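Local coordinates for SnoaL-like domain-containing protein (Burkholderia xenovorans LB400, PDB 3FGY) that is of unknown function but adopts the NTF2-like fold of the SnoaL-like family, whose cone-shaped domains commonly enclose a pocket for small molecules, at residues 6-11 with 80-85; 33-38 with 45-50; 103-108 with 117-122. One frame throughout, in Å; residues are numbered along the deposited sequence. Where two conformers were deposited one is given.

Contact 1. Residues 6-11 with 80-85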
ATOM      1  N   GLU A   6      16.222 -11.332 -10.334  1.00 20.75           N
ATOM      2  CA  GLU A   6      17.098 -10.239 -10.719  1.00 22.80           C
ATOM      3  C   GLU A   6      16.467  -8.919 -10.321  1.00 20.96           C
ATOM      4  O   GLU A   6      17.145  -8.052  -9.762  1.00 20.93           O
ATOM      5  CB  GLU A   6      17.392 -10.259 -12.231  1.00 21.94           C
ATOM      6  CG  GLU A   6      17.961 -11.595 -12.788  1.00 31.02           C
ATOM      7  CD  GLU A   6      16.868 -12.573 -13.283  1.00 39.97           C
ATOM      8  OE1 GLU A   6      16.024 -13.044 -12.464  1.00 32.02           O
ATOM      9  OE2 GLU A   6      16.874 -12.883 -14.499  1.00 43.21           O
ATOM     10  N   ASN A   7      15.171  -8.768 -10.584  1.00 18.89           N
ATOM     11  CA  ASN A   7      14.478  -7.527 -10.199  1.00 17.40           C
ATOM     12  C   ASN A   7      14.477  -7.299  -8.696  1.00 17.60           C
ATOM     13  O   ASN A   7      14.664  -6.173  -8.232  1.00 17.46           O
ATOM     14  CB  ASN A   7      13.035  -7.509 -10.706  1.00 16.98           C
ATOM     15  CG  ASN A   7      12.961  -7.356 -12.190  1.00 17.22           C
ATOM     16  OD1 ASN A   7      13.979  -7.106 -12.828  1.00 20.70           O
ATOM     17  ND2 ASN A   7      11.764  -7.495 -12.758  1.00 19.19           N
ATOM     18  N   VAL A   8      14.282  -8.371  -7.933  1.00 18.78           N
ATOM     19  CA  VAL A   8      14.285  -8.257  -6.474  1.00 19.23           C
ATOM     20  C   VAL A   8      15.688  -7.835  -5.986  1.00 19.15           C
ATOM     21  O   VAL A   8      15.805  -6.998  -5.083  1.00 20.22           O
ATOM     22  CB  VAL A   8      13.829  -9.555  -5.781  1.00 18.02           C
ATOM     23  CG1 VAL A   8      14.152  -9.508  -4.290  1.00 21.57           C
ATOM     24  CG2 VAL A   8      12.346  -9.795  -6.018  1.00 19.17           C
ATOM     25  N   GLN A   9      16.737  -8.391  -6.582  1.00 16.74           N
ATOM     26  CA  GLN A   9      18.083  -8.001  -6.190  1.00 19.49           C
ATOM     27  C   GLN A   9      18.363  -6.527  -6.511  1.00 18.62           C
ATOM     28  O   GLN A   9      18.984  -5.837  -5.713  1.00 20.12           O
ATOM     29  CB  GLN A   9      19.134  -8.883  -6.846  1.00 17.35           C
ATOM     30  CG  GLN A   9      20.535  -8.639  -6.316  1.00 21.91           C
ATOM     31  CD  GLN A   9      20.617  -8.863  -4.816  1.00 27.58           C
ATOM     32  OE1 GLN A   9      20.428  -9.985  -4.336  1.00 32.44           O
ATOM     33  NE2 GLN A   9      20.870  -7.793  -4.062  1.00 30.14           N
ATOM     34  N   ILE A  10      17.887  -6.052  -7.660  1.00 18.99           N
ATOM     35  CA  ILE A  10      17.997  -4.617  -8.023  1.00 21.53           C
ATOM     36  C   ILE A  10      17.297  -3.720  -7.018  1.00 23.12           C
ATOM     37  O   ILE A  10      17.828  -2.687  -6.612  1.00 23.57           O
ATOM     38  CB  ILE A  10      17.400  -4.339  -9.415  1.00 21.34           C
ATOM     39  CG1 ILE A  10      18.285  -4.957 -10.498  1.00 23.60           C
ATOM     40  CG2 ILE A  10      17.257  -2.846  -9.661  1.00 17.35           C
ATOM     41  CD1 ILE A  10      17.583  -5.137 -11.821  1.00 25.09           C
ATOM     42  N   VAL A  11      16.094  -4.114  -6.610  1.00 21.26           N
ATOM     43  CA  VAL A  11      15.368  -3.344  -5.623  1.00 21.44           C
ATOM     44  C   VAL A  11      16.120  -3.373  -4.287  1.00 25.66           C
ATOM     45  O   VAL A  11      16.282  -2.341  -3.644  1.00 27.80           O
ATOM     46  CB  VAL A  11      13.912  -3.817  -5.494  1.00 21.08           C
ATOM     47  CG1 VAL A  11      13.241  -3.152  -4.313  1.00 20.73           C
ATOM     48  CG2 VAL A  11      13.156  -3.524  -6.794  1.00 16.14           C
ATOM     49  N   GLU A  80       7.307  -7.425 -14.051  1.00 17.16           N
ATOM     50  CA  GLU A  80       8.248  -6.317 -13.897  0.50 19.31           C
ATOM     51  C   GLU A  80       8.041  -5.589 -12.566  1.00 18.22           C
ATOM     52  O   GLU A  80       8.649  -4.554 -12.319  1.00 18.95           O
ATOM     53  CB  GLU A  80       8.139  -5.338 -15.079  0.50 20.61           C
ATOM     54  CG  GLU A  80       6.903  -4.442 -15.102  0.50 21.46           C
ATOM     55  CD  GLU A  80       6.801  -3.596 -16.370  0.50 21.89           C
ATOM     56  OE1 GLU A  80       7.696  -3.685 -17.233  0.50 27.73           O
ATOM     57  OE2 GLU A  80       5.811  -2.852 -16.500  0.50 28.75           O
ATOM     58  N   ARG A  81       7.188  -6.133 -11.709  1.00 17.81           N
ATOM     59  CA  ARG A  81       6.794  -5.467 -10.479  1.00 16.40           C
ATOM     60  C   ARG A  81       7.415  -6.103  -9.241  1.00 15.42           C
ATOM     61  O   ARG A  81       7.520  -7.320  -9.170  1.00 13.88           O
ATOM     62  CB  ARG A  81       5.267  -5.487 -10.372  1.00 16.36           C
ATOM     63  CG  ARG A  81       4.566  -4.870 -11.583  1.00 18.61           C
ATOM     64  CD  ARG A  81       4.492  -3.367 -11.461  1.00 20.17           C
ATOM     65  NE  ARG A  81       3.346  -2.914 -10.657  1.00 21.07           N
ATOM     66  CZ  ARG A  81       3.291  -1.733 -10.033  1.00 20.78           C
ATOM     67  NH1 ARG A  81       4.303  -0.883 -10.056  1.00 20.17           N
ATOM     68  NH2 ARG A  81       2.215  -1.408  -9.349  1.00 22.42           N
ATOM     69  N   VAL A  82       7.847  -5.261  -8.303  1.00 14.90           N
ATOM     70  CA  VAL A  82       8.292  -5.677  -6.988  1.00 14.64           C
ATOM     71  C   VAL A  82       7.561  -4.777  -5.999  1.00 14.14           C
ATOM     72  O   VAL A  82       7.702  -3.563  -6.038  1.00 15.46           O
ATOM     73  CB  VAL A  82       9.832  -5.516  -6.818  1.00 13.77           C
ATOM     74  CG1 VAL A  82      10.263  -6.011  -5.477  1.00 15.72           C
ATOM     75  CG2 VAL A  82      10.568  -6.295  -7.899  1.00 14.18           C
ATOM     76  N   LEU A  83       6.705  -5.373  -5.180  1.00 15.82           N
ATOM     77  CA  LEU A  83       6.059  -4.641  -4.118  1.00 16.12           C
ATOM     78  C   LEU A  83       6.779  -4.970  -2.828  1.00 14.22           C
ATOM     79  O   LEU A  83       6.988  -6.147  -2.491  1.00 16.37           O
ATOM     80  CB  LEU A  83       4.579  -4.980  -4.067  1.00 15.96           C
ATOM     81  CG  LEU A  83       3.727  -4.061  -4.942  1.00 17.95           C
ATOM     82  CD1 LEU A  83       4.112  -4.072  -6.432  1.00 15.87           C
ATOM     83  CD2 LEU A  83       2.225  -4.369  -4.706  1.00 19.05           C
ATOM     84  N   VAL A  84       7.202  -3.928  -2.124  1.00 14.88           N
ATOM     85  CA  VAL A  84       7.939  -4.045  -0.885  1.00 14.62           C
ATOM     86  C   VAL A  84       6.991  -3.667   0.254  1.00 15.08           C
ATOM     87  O   VAL A  84       6.448  -2.555   0.262  1.00 14.44           O
ATOM     88  CB  VAL A  84       9.200  -3.145  -0.875  1.00 16.17           C
ATOM     89  CG1 VAL A  84      10.025  -3.449   0.361  1.00 13.60           C
ATOM     90  CG2 VAL A  84      10.051  -3.372  -2.155  1.00 14.78           C
ATOM     91  N   VAL A  85       6.796  -4.586   1.196  1.00 15.17           N
ATOM     92  CA  VAL A  85       5.834  -4.445   2.275  1.00 13.24           C
ATOM     93  C   VAL A  85       6.588  -4.328   3.592  1.00 13.32           C
ATOM     94  O   VAL A  85       7.385  -5.190   3.922  1.00 14.87           O
ATOM     95  CB  VAL A  85       4.881  -5.663   2.346  1.00 14.91           C
ATOM     96  CG1 VAL A  85       3.799  -5.437   3.401  1.00 17.92           C
ATOM     97  CG2 VAL A  85       4.251  -5.892   0.934  1.00 14.90           C
TER
HETATM   98  O   HOH W   1       9.722  -8.523 -10.671  1.00 22.48           O
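Val-11 and Val-82 meet tip to tip where helix 5-20 lies against the start of strand 81-92, and apolar packing carries most of this contact. CG2 of Val-11 stands 3.9 Å from CB of Val-82 and equally close to its CG2. The other branch, CG1, is anti to the backbone N (chi1 171°) and runs past the side chain of Val-84, 3.9 Å from its CG2. One helical turn back, CB of Asn-7 rests 3.9 Å from CG2 of Val-82, so this single methyl is touched from two successive turns. Val-8 adds a looser contact at the flank, CG2 to CG2 of Val-82 at 4.4 Å, and also leans on Ala-77 of strand 65-78.

The polar link is indirect. One water accepts from ND2 of Asn-7 at 3.1 Å and donates to the carbonyl O of Arg-81 at 2.9 Å. The same amide nitrogen passes 3.9 Å from CA of Glu-80, whose carboxylate turns elsewhere and forms a salt bridge with Arg-110.

The axes of segments 6-11 and 81-85 cross at -47°. Within this contact the helix segment rests on the strand by apolar packing, valine methyls inside and one water bridge at the partly exposed margin, without a direct polar bond between the two.

Contact 2. Residues 33-38 with 45-50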
ATOM      1  N   ASP A  33      14.765   8.541 -15.996  1.00 22.12           N
ATOM      2  CA  ASP A  33      13.424   9.113 -15.913  1.00 22.65           C
ATOM      3  C   ASP A  33      12.666   8.544 -14.702  1.00 21.32           C
ATOM      4  O   ASP A  33      11.427   8.512 -14.693  1.00 19.75           O
ATOM      5  CB  ASP A  33      12.645   8.825 -17.209  1.00 23.76           C
ATOM      6  CG  ASP A  33      12.669   7.347 -17.601  1.00 35.90           C
ATOM      7  OD1 ASP A  33      13.511   6.590 -17.057  1.00 38.84           O
ATOM      8  OD2 ASP A  33      11.843   6.940 -18.458  1.00 50.24           O
ATOM      9  N   ILE A  34      13.404   8.113 -13.674  1.00 19.88           N
ATOM     10  CA  ILE A  34      12.768   7.524 -12.475  1.00 19.16           C
ATOM     11  C   ILE A  34      11.710   8.479 -11.912  1.00 17.07           C
ATOM     12  O   ILE A  34      11.919   9.672 -11.852  1.00 18.11           O
ATOM     13  CB  ILE A  34      13.825   7.154 -11.393  1.00 17.15           C
ATOM     14  CG1 ILE A  34      13.159   6.456 -10.209  1.00 18.44           C
ATOM     15  CG2 ILE A  34      14.586   8.387 -10.930  1.00 17.66           C
ATOM     16  CD1 ILE A  34      14.128   5.676  -9.320  1.00 18.15           C
ATOM     17  N   GLU A  35      10.558   7.933 -11.550  1.00 17.96           N
ATOM     18  CA  GLU A  35       9.447   8.665 -10.971  0.50 17.66           C
ATOM     19  C   GLU A  35       9.164   8.062  -9.599  1.00 17.87           C
ATOM     20  O   GLU A  35       9.006   6.851  -9.521  1.00 17.49           O
ATOM     21  CB  GLU A  35       8.238   8.423 -11.867  0.50 19.01           C
ATOM     22  CG  GLU A  35       6.961   9.033 -11.414  0.50 18.90           C
ATOM     23  CD  GLU A  35       5.829   8.622 -12.316  0.50 16.23           C
ATOM     24  OE1 GLU A  35       5.272   7.514 -12.121  0.50 15.30           O
ATOM     25  OE2 GLU A  35       5.510   9.402 -13.225  0.50 14.93           O
ATOM     26  N   TRP A  36       9.113   8.882  -8.548  1.00 14.48           N
ATOM     27  CA  TRP A  36       8.814   8.405  -7.198  1.00 14.36           C
ATOM     28  C   TRP A  36       7.687   9.250  -6.638  1.00 14.92           C
ATOM     29  O   TRP A  36       7.842  10.457  -6.361  1.00 15.43           O
ATOM     30  CB  TRP A  36      10.078   8.492  -6.340  1.00 15.30           C
ATOM     31  CG  TRP A  36      10.061   7.944  -4.943  1.00 15.12           C
ATOM     32  CD1 TRP A  36       8.974   7.740  -4.115  1.00 17.09           C
ATOM     33  CD2 TRP A  36      11.211   7.574  -4.183  1.00 14.63           C
ATOM     34  NE1 TRP A  36       9.399   7.242  -2.888  1.00 16.62           N
ATOM     35  CE2 TRP A  36      10.757   7.146  -2.901  1.00 15.70           C
ATOM     36  CE3 TRP A  36      12.579   7.562  -4.455  1.00 16.89           C
ATOM     37  CZ2 TRP A  36      11.626   6.719  -1.924  1.00 15.19           C
ATOM     38  CZ3 TRP A  36      13.426   7.122  -3.499  1.00 16.80           C
ATOM     39  CH2 TRP A  36      12.963   6.724  -2.241  1.00 16.33           C
ATOM     40  N   ILE A  37       6.549   8.589  -6.454  1.00 14.63           N
ATOM     41  CA  ILE A  37       5.311   9.239  -6.043  1.00 15.83           C
ATOM     42  C   ILE A  37       5.051   9.002  -4.564  1.00 14.24           C
ATOM     43  O   ILE A  37       5.019   7.848  -4.105  1.00 15.62           O
ATOM     44  CB  ILE A  37       4.111   8.720  -6.882  1.00 18.11           C
ATOM     45  CG1 ILE A  37       4.331   8.928  -8.400  1.00 21.28           C
ATOM     46  CG2 ILE A  37       2.809   9.343  -6.400  1.00 16.46           C
ATOM     47  CD1 ILE A  37       3.243   8.309  -9.271  1.00 21.48           C
ATOM     48  N   ILE A  38       4.847  10.081  -3.820  1.00 13.27           N
ATOM     49  CA  ILE A  38       4.611  10.046  -2.396  1.00 14.95           C
ATOM     50  C   ILE A  38       3.295  10.778  -2.135  1.00 14.43           C
ATOM     51  O   ILE A  38       3.167  11.954  -2.446  1.00 16.44           O
ATOM     52  CB  ILE A  38       5.785  10.692  -1.631  1.00 14.10           C
ATOM     53  CG1 ILE A  38       7.099   9.960  -1.967  1.00 16.57           C
ATOM     54  CG2 ILE A  38       5.480  10.675  -0.118  1.00 14.93           C
ATOM     55  CD1 ILE A  38       8.283  10.467  -1.131  1.00 17.30           C
ATOM     56  N   ALA A  45       5.716  14.827   0.278  1.00 17.00           N
ATOM     57  CA  ALA A  45       4.667  14.512  -0.695  1.00 16.82           C
ATOM     58  C   ALA A  45       4.949  15.126  -2.056  1.00 17.70           C
ATOM     59  O   ALA A  45       5.473  16.241  -2.162  1.00 17.71           O
ATOM     60  CB  ALA A  45       3.295  14.977  -0.207  1.00 15.70           C
ATOM     61  N   GLY A  46       4.587  14.385  -3.099  1.00 15.74           N
ATOM     62  CA  GLY A  46       4.673  14.856  -4.458  1.00 15.85           C
ATOM     63  C   GLY A  46       5.248  13.772  -5.324  1.00 15.41           C
ATOM     64  O   GLY A  46       5.532  12.677  -4.845  1.00 14.68           O
ATOM     65  N   THR A  47       5.433  14.108  -6.594  1.00 13.61           N
ATOM     66  CA  THR A  47       6.122  13.247  -7.541  1.00 13.98           C
ATOM     67  C   THR A  47       7.514  13.810  -7.828  1.00 13.54           C
ATOM     68  O   THR A  47       7.676  14.912  -8.339  1.00 14.32           O
ATOM     69  CB  THR A  47       5.293  13.080  -8.830  1.00 14.19           C
ATOM     70  OG1 THR A  47       4.039  12.491  -8.496  1.00 16.88           O
ATOM     71  CG2 THR A  47       5.999  12.203  -9.856  1.00 13.99           C
ATOM     72  N   HIS A  48       8.512  13.012  -7.483  1.00 13.70           N
ATOM     73  CA  HIS A  48       9.915  13.359  -7.630  1.00 14.84           C
ATOM     74  C   HIS A  48      10.426  12.647  -8.869  1.00 17.28           C
ATOM     75  O   HIS A  48      10.404  11.427  -8.934  1.00 14.46           O
ATOM     76  CB  HIS A  48      10.641  12.895  -6.369  1.00 14.09           C
ATOM     77  CG  HIS A  48      10.037  13.432  -5.106  1.00 13.83           C
ATOM     78  ND1 HIS A  48      10.475  14.592  -4.496  1.00 17.80           N
ATOM     79  CD2 HIS A  48       8.981  12.998  -4.380  1.00 15.56           C
ATOM     80  CE1 HIS A  48       9.733  14.816  -3.419  1.00 17.51           C
ATOM     81  NE2 HIS A  48       8.822  13.860  -3.325  1.00 15.34           N
ATOM     82  N   ARG A  49      10.872  13.420  -9.852  1.00 16.49           N
ATOM     83  CA  ARG A  49      11.256  12.907 -11.177  1.00 17.28           C
ATOM     84  C   ARG A  49      12.719  13.152 -11.486  1.00 14.74           C
ATOM     85  O   ARG A  49      13.176  14.293 -11.451  1.00 16.49           O
ATOM     86  CB  ARG A  49      10.519  13.655 -12.266  1.00 19.14           C
ATOM     87  CG  ARG A  49       9.116  13.408 -12.342  1.00 22.94           C
ATOM     88  CD  ARG A  49       8.578  14.022 -13.639  1.00 19.53           C
ATOM     89  NE  ARG A  49       7.169  13.840 -13.522  1.00 18.45           N
ATOM     90  CZ  ARG A  49       6.351  14.708 -12.952  1.00 21.18           C
ATOM     91  NH1 ARG A  49       6.789  15.895 -12.584  1.00 20.41           N
ATOM     92  NH2 ARG A  49       5.072  14.395 -12.830  1.00 24.97           N
ATOM     93  N   GLY A  50      13.441  12.093 -11.852  1.00 15.87           N
ATOM     94  CA  GLY A  50      14.823  12.238 -12.290  1.00 15.72           C
ATOM     95  C   GLY A  50      15.829  12.186 -11.162  1.00 16.02           C
ATOM     96  O   GLY A  50      15.477  12.252  -9.989  1.00 16.57           O
TER
HETATM   97  O   HOH W   2       3.940  11.744 -13.174  1.00 29.92           O
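Trp-36 and His-48 form a hydrogen-bonded pair at the middle of two antiparallel strands, 34-38 and 46-49, whose directions differ by 163°. The bond from His-48 N to Trp-36 O is 2.9 Å long, and its return runs from Trp-36 N to His-48 O. Ile-38 and Gly-46 repeat the reciprocal pattern, and Gly-50 N closes the far end on Ile-34 O.

On one face, CG of Glu-35 touches CG2 of Thr-47 at 3.7 Å, and OG1 of Thr-47 lies beside CG1 of Ile-37 at 3.6 Å. The same threonine methyl sits over one face of the Arg-49 guanidinium, toward its rim. In the given conformer of Glu-35, one of two modelled, a water donates to OE2 at 2.8 Å and accepts from NH2 of Arg-49 at 2.9 Å.

On the other face, CG of His-48 is anti to its carbonyl carbon (chi1 -54°); the ring presents its edge to Trp-36 O, with CD2 3.4 Å from that oxygen. CD1 of Ile-38 approaches NE2 obliquely at 4.1 Å, while NE2 is hydrogen-bonded to Leu-44 O. Trp-36, Ile-38 and His-48 all pack on Leu-57 of helix 50-64. This is a beta hairpin at one margin of the curved NTF2-like sheet, its inner face covered by helix.

Contact 3. Residues 103-108 with 117-122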
ATOM      1  N   TRP A 103       3.536   0.371   5.469  1.00 14.83           N
ATOM      2  CA  TRP A 103       3.692   0.882   4.130  1.00 15.94           C
ATOM      3  C   TRP A 103       3.898  -0.188   3.051  1.00 15.01           C
ATOM      4  O   TRP A 103       4.386  -1.295   3.318  1.00 15.49           O
ATOM      5  CB  TRP A 103       4.856   1.880   4.081  1.00 17.56           C
ATOM      6  CG  TRP A 103       6.138   1.382   4.689  1.00 17.58           C
ATOM      7  CD1 TRP A 103       6.603   1.614   5.960  1.00 18.33           C
ATOM      8  CD2 TRP A 103       7.149   0.571   4.041  1.00 17.67           C
ATOM      9  NE1 TRP A 103       7.826   0.993   6.142  1.00 19.81           N
ATOM     10  CE2 TRP A 103       8.186   0.362   4.980  1.00 22.17           C
ATOM     11  CE3 TRP A 103       7.276   0.012   2.767  1.00 16.47           C
ATOM     12  CZ2 TRP A 103       9.340  -0.386   4.682  1.00 23.71           C
ATOM     13  CZ3 TRP A 103       8.451  -0.728   2.463  1.00 19.51           C
ATOM     14  CH2 TRP A 103       9.450  -0.924   3.424  1.00 18.18           C
ATOM     15  N   VAL A 104       3.559   0.186   1.820  1.00 15.15           N
ATOM     16  CA  VAL A 104       3.952  -0.565   0.638  1.00 15.17           C
ATOM     17  C   VAL A 104       4.628   0.378  -0.356  1.00 14.78           C
ATOM     18  O   VAL A 104       4.144   1.474  -0.635  1.00 14.97           O
ATOM     19  CB  VAL A 104       2.730  -1.242  -0.027  1.00 16.35           C
ATOM     20  CG1 VAL A 104       3.108  -1.872  -1.408  1.00 17.58           C
ATOM     21  CG2 VAL A 104       2.108  -2.284   0.926  1.00 15.28           C
ATOM     22  N   PHE A 105       5.758  -0.077  -0.914  1.00 15.17           N
ATOM     23  CA  PHE A 105       6.388   0.604  -2.045  1.00 17.69           C
ATOM     24  C   PHE A 105       6.154  -0.288  -3.257  1.00 18.07           C
ATOM     25  O   PHE A 105       6.575  -1.439  -3.271  1.00 19.78           O
ATOM     26  CB  PHE A 105       7.896   0.797  -1.843  1.00 19.28           C
ATOM     27  CG  PHE A 105       8.257   1.928  -0.930  1.00 26.83           C
ATOM     28  CD1 PHE A 105       7.440   2.283   0.152  1.00 29.81           C
ATOM     29  CD2 PHE A 105       9.409   2.652  -1.148  1.00 33.25           C
ATOM     30  CE1 PHE A 105       7.791   3.317   1.014  1.00 37.37           C
ATOM     31  CE2 PHE A 105       9.763   3.689  -0.284  1.00 35.00           C
ATOM     32  CZ  PHE A 105       8.963   4.010   0.794  1.00 38.01           C
ATOM     33  N   ALA A 106       5.438   0.217  -4.238  1.00 15.85           N
ATOM     34  CA  ALA A 106       5.126  -0.532  -5.460  1.00 16.76           C
ATOM     35  C   ALA A 106       6.101  -0.042  -6.508  1.00 18.28           C
ATOM     36  O   ALA A 106       6.094   1.140  -6.894  1.00 15.24           O
ATOM     37  CB  ALA A 106       3.687  -0.296  -5.911  1.00 15.52           C
ATOM     38  N   ILE A 107       6.954  -0.959  -6.929  1.00 16.59           N
ATOM     39  CA  ILE A 107       8.091  -0.638  -7.784  1.00 15.57           C
ATOM     40  C   ILE A 107       7.971  -1.365  -9.123  1.00 16.21           C
ATOM     41  O   ILE A 107       7.549  -2.525  -9.177  1.00 15.38           O
ATOM     42  CB  ILE A 107       9.432  -0.947  -7.080  1.00 15.62           C
ATOM     43  CG1 ILE A 107       9.507  -0.189  -5.746  1.00 20.61           C
ATOM     44  CG2 ILE A 107      10.603  -0.591  -7.971  1.00 16.84           C
ATOM     45  CD1 ILE A 107      10.713  -0.475  -4.935  1.00 22.21           C
ATOM     46  N   THR A 108       8.344  -0.663 -10.193  1.00 17.37           N
ATOM     47  CA  THR A 108       8.478  -1.236 -11.529  1.00 16.74           C
ATOM     48  C   THR A 108       9.952  -1.166 -11.912  1.00 17.41           C
ATOM     49  O   THR A 108      10.590  -0.115 -11.755  1.00 16.75           O
ATOM     50  CB  THR A 108       7.631  -0.483 -12.565  1.00 17.53           C
ATOM     51  OG1 THR A 108       6.259  -0.474 -12.157  1.00 20.37           O
ATOM     52  CG2 THR A 108       7.768  -1.131 -13.960  1.00 18.65           C
ATOM     53  N   ILE A 117       8.228   4.239  -8.725  1.00 16.05           N
ATOM     54  CA  ILE A 117       7.939   3.897  -7.347  1.00 16.76           C
ATOM     55  C   ILE A 117       6.684   4.669  -6.971  1.00 17.87           C
ATOM     56  O   ILE A 117       6.575   5.852  -7.259  1.00 18.13           O
ATOM     57  CB  ILE A 117       9.079   4.361  -6.409  1.00 17.15           C
ATOM     58  CG1 ILE A 117      10.402   3.693  -6.797  1.00 20.39           C
ATOM     59  CG2 ILE A 117       8.743   4.171  -4.908  1.00 18.60           C
ATOM     60  CD1 ILE A 117      11.592   4.349  -6.179  1.00 19.59           C
ATOM     61  N   ARG A 118       5.742   3.999  -6.321  1.00 15.61           N
ATOM     62  CA  ARG A 118       4.627   4.678  -5.691  0.50 16.25           C
ATOM     63  C   ARG A 118       4.521   4.156  -4.258  1.00 16.31           C
ATOM     64  O   ARG A 118       4.461   2.952  -4.068  1.00 15.04           O
ATOM     65  CB  ARG A 118       3.341   4.400  -6.466  0.50 16.79           C
ATOM     66  CG  ARG A 118       2.290   5.417  -6.192  0.50 16.43           C
ATOM     67  CD  ARG A 118       0.895   5.067  -6.667  0.50 15.05           C
ATOM     68  NE  ARG A 118       0.060   5.938  -5.866  0.50 11.06           N
ATOM     69  CZ  ARG A 118      -0.296   7.173  -6.197  0.50 13.69           C
ATOM     70  NH1 ARG A 118      -0.075   7.636  -7.397  0.50 12.48           N
ATOM     71  NH2 ARG A 118      -0.946   7.922  -5.314  0.50 14.78           N
ATOM     72  N   GLU A 119       4.504   5.060  -3.275  1.00 14.71           N
ATOM     73  CA  GLU A 119       4.294   4.691  -1.895  1.00 14.96           C
ATOM     74  C   GLU A 119       2.806   4.711  -1.501  1.00 14.04           C
ATOM     75  O   GLU A 119       2.044   5.601  -1.896  1.00 14.38           O
ATOM     76  CB  GLU A 119       5.033   5.639  -0.947  1.00 16.58           C
ATOM     77  CG  GLU A 119       6.490   5.848  -1.230  1.00 18.15           C
ATOM     78  CD  GLU A 119       7.201   6.608  -0.102  1.00 17.62           C
ATOM     79  OE1 GLU A 119       6.571   6.840   0.982  1.00 26.72           O
ATOM     80  OE2 GLU A 119       8.375   6.971  -0.300  1.00 16.54           O
ATOM     81  N   TYR A 120       2.465   3.753  -0.645  1.00 14.66           N
ATOM     82  CA  TYR A 120       1.169   3.660  -0.007  1.00 15.19           C
ATOM     83  C   TYR A 120       1.480   3.666   1.502  1.00 14.11           C
ATOM     84  O   TYR A 120       2.087   2.742   2.012  1.00 13.95           O
ATOM     85  CB  TYR A 120       0.435   2.406  -0.432  1.00 14.17           C
ATOM     86  CG  TYR A 120       0.180   2.323  -1.927  1.00 13.44           C
ATOM     87  CD1 TYR A 120       1.199   1.926  -2.796  1.00 16.82           C
ATOM     88  CD2 TYR A 120      -1.070   2.599  -2.485  1.00 14.57           C
ATOM     89  CE1 TYR A 120       0.975   1.814  -4.168  1.00 15.37           C
ATOM     90  CE2 TYR A 120      -1.288   2.489  -3.852  1.00 15.43           C
ATOM     91  CZ  TYR A 120      -0.280   2.113  -4.698  1.00 13.88           C
ATOM     92  OH  TYR A 120      -0.478   1.972  -6.072  1.00 15.71           O
ATOM     93  N   ILE A 121       1.061   4.738   2.176  1.00 14.92           N
ATOM     94  CA  ILE A 121       1.464   5.036   3.534  1.00 14.82           C
ATOM     95  C   ILE A 121       0.278   5.580   4.339  1.00 15.06           C
ATOM     96  O   ILE A 121      -0.796   5.847   3.796  1.00 14.36           O
ATOM     97  CB  ILE A 121       2.640   6.060   3.538  1.00 16.44           C
ATOM     98  CG1 ILE A 121       2.181   7.397   2.955  1.00 19.26           C
ATOM     99  CG2 ILE A 121       3.886   5.457   2.812  1.00 16.84           C
ATOM    100  CD1 ILE A 121       3.282   8.409   2.897  1.00 20.13           C
ATOM    101  N   ASP A 122       0.467   5.723   5.648  1.00 14.36           N
ATOM    102  CA  ASP A 122      -0.546   6.328   6.517  1.00 14.26           C
ATOM    103  C   ASP A 122      -0.454   7.844   6.410  1.00 12.55           C
ATOM    104  O   ASP A 122       0.183   8.514   7.220  1.00 14.80           O
ATOM    105  CB  ASP A 122      -0.358   5.861   7.967  1.00 14.52           C
ATOM    106  CG  ASP A 122      -1.578   6.100   8.836  1.00 17.08           C
ATOM    107  OD1 ASP A 122      -2.407   6.988   8.509  1.00 16.02           O
ATOM    108  OD2 ASP A 122      -1.690   5.388   9.874  1.00 17.61           O
TER
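The Phe-105 ring carries Glu-119 on one face: CG of the glutamate lies 3.8 Å from the ring centroid, 17° off the normal, a CH-pi contact across the antiparallel beta hairpin of strands 98-110 and 113-120, in the middle of the NTF2-like sheet. The carboxylate lies nearly parallel to the ring, the two planes 20° apart, but offset past its CZ rim, with CD 3.3 Å from CZ. Ile-117 CG2 comes obliquely to CD2 of the same ring. On the other face of the sheet, Tyr-120 turns its edge to Val-104 O and to CB of Ala-106, which is 3.9 Å from CE1.

Val-104 pairs with Tyr-120 and Ala-106 with Arg-118, each through two backbone hydrogen bonds. Further along the phenylalanine's face, Ile-107 and Ile-117 lie side by side, CG1 to CG1 at 4.1 Å, and meet helix 5-20 at Phe-15 and Phe-14 respectively. The tyrosine's face turns to the second subunit, where Val-85 of that subunit packs on Tyr-120.

Glu-119 is buried, its OE2 hydrogen-bonded to NE1 of Trp-36. Molecules probably from the crystallisation liquor lie nearby, consistent with an NTF2-like pocket on the Phe-105 side. OE2 stands above the ring plane just outside CZ of Phe-105, 3.2 Å from it.

All three contacts reach one six-stranded sheet. Contact 2 forms its margin at strands 46-49 and 34-38, contact 3 lies in the middle at strands 113-120 and 98-110, and contact 1 lays helix 5-20 against the next strand, 81-92. Centres are about 12 Å apart from contact 3 to either of the others and about 18 Å between contacts 1 and 2. Along the chain, contact 2 is nested within the loop closed by contact 1, and contact 3 follows both. Backbone bonds join Val-84 to Phe-105 and Glu-35 to Ile-117, making these neighbouring strands of one continuous sheet. Contacts 1 and 3 both reach the second subunit.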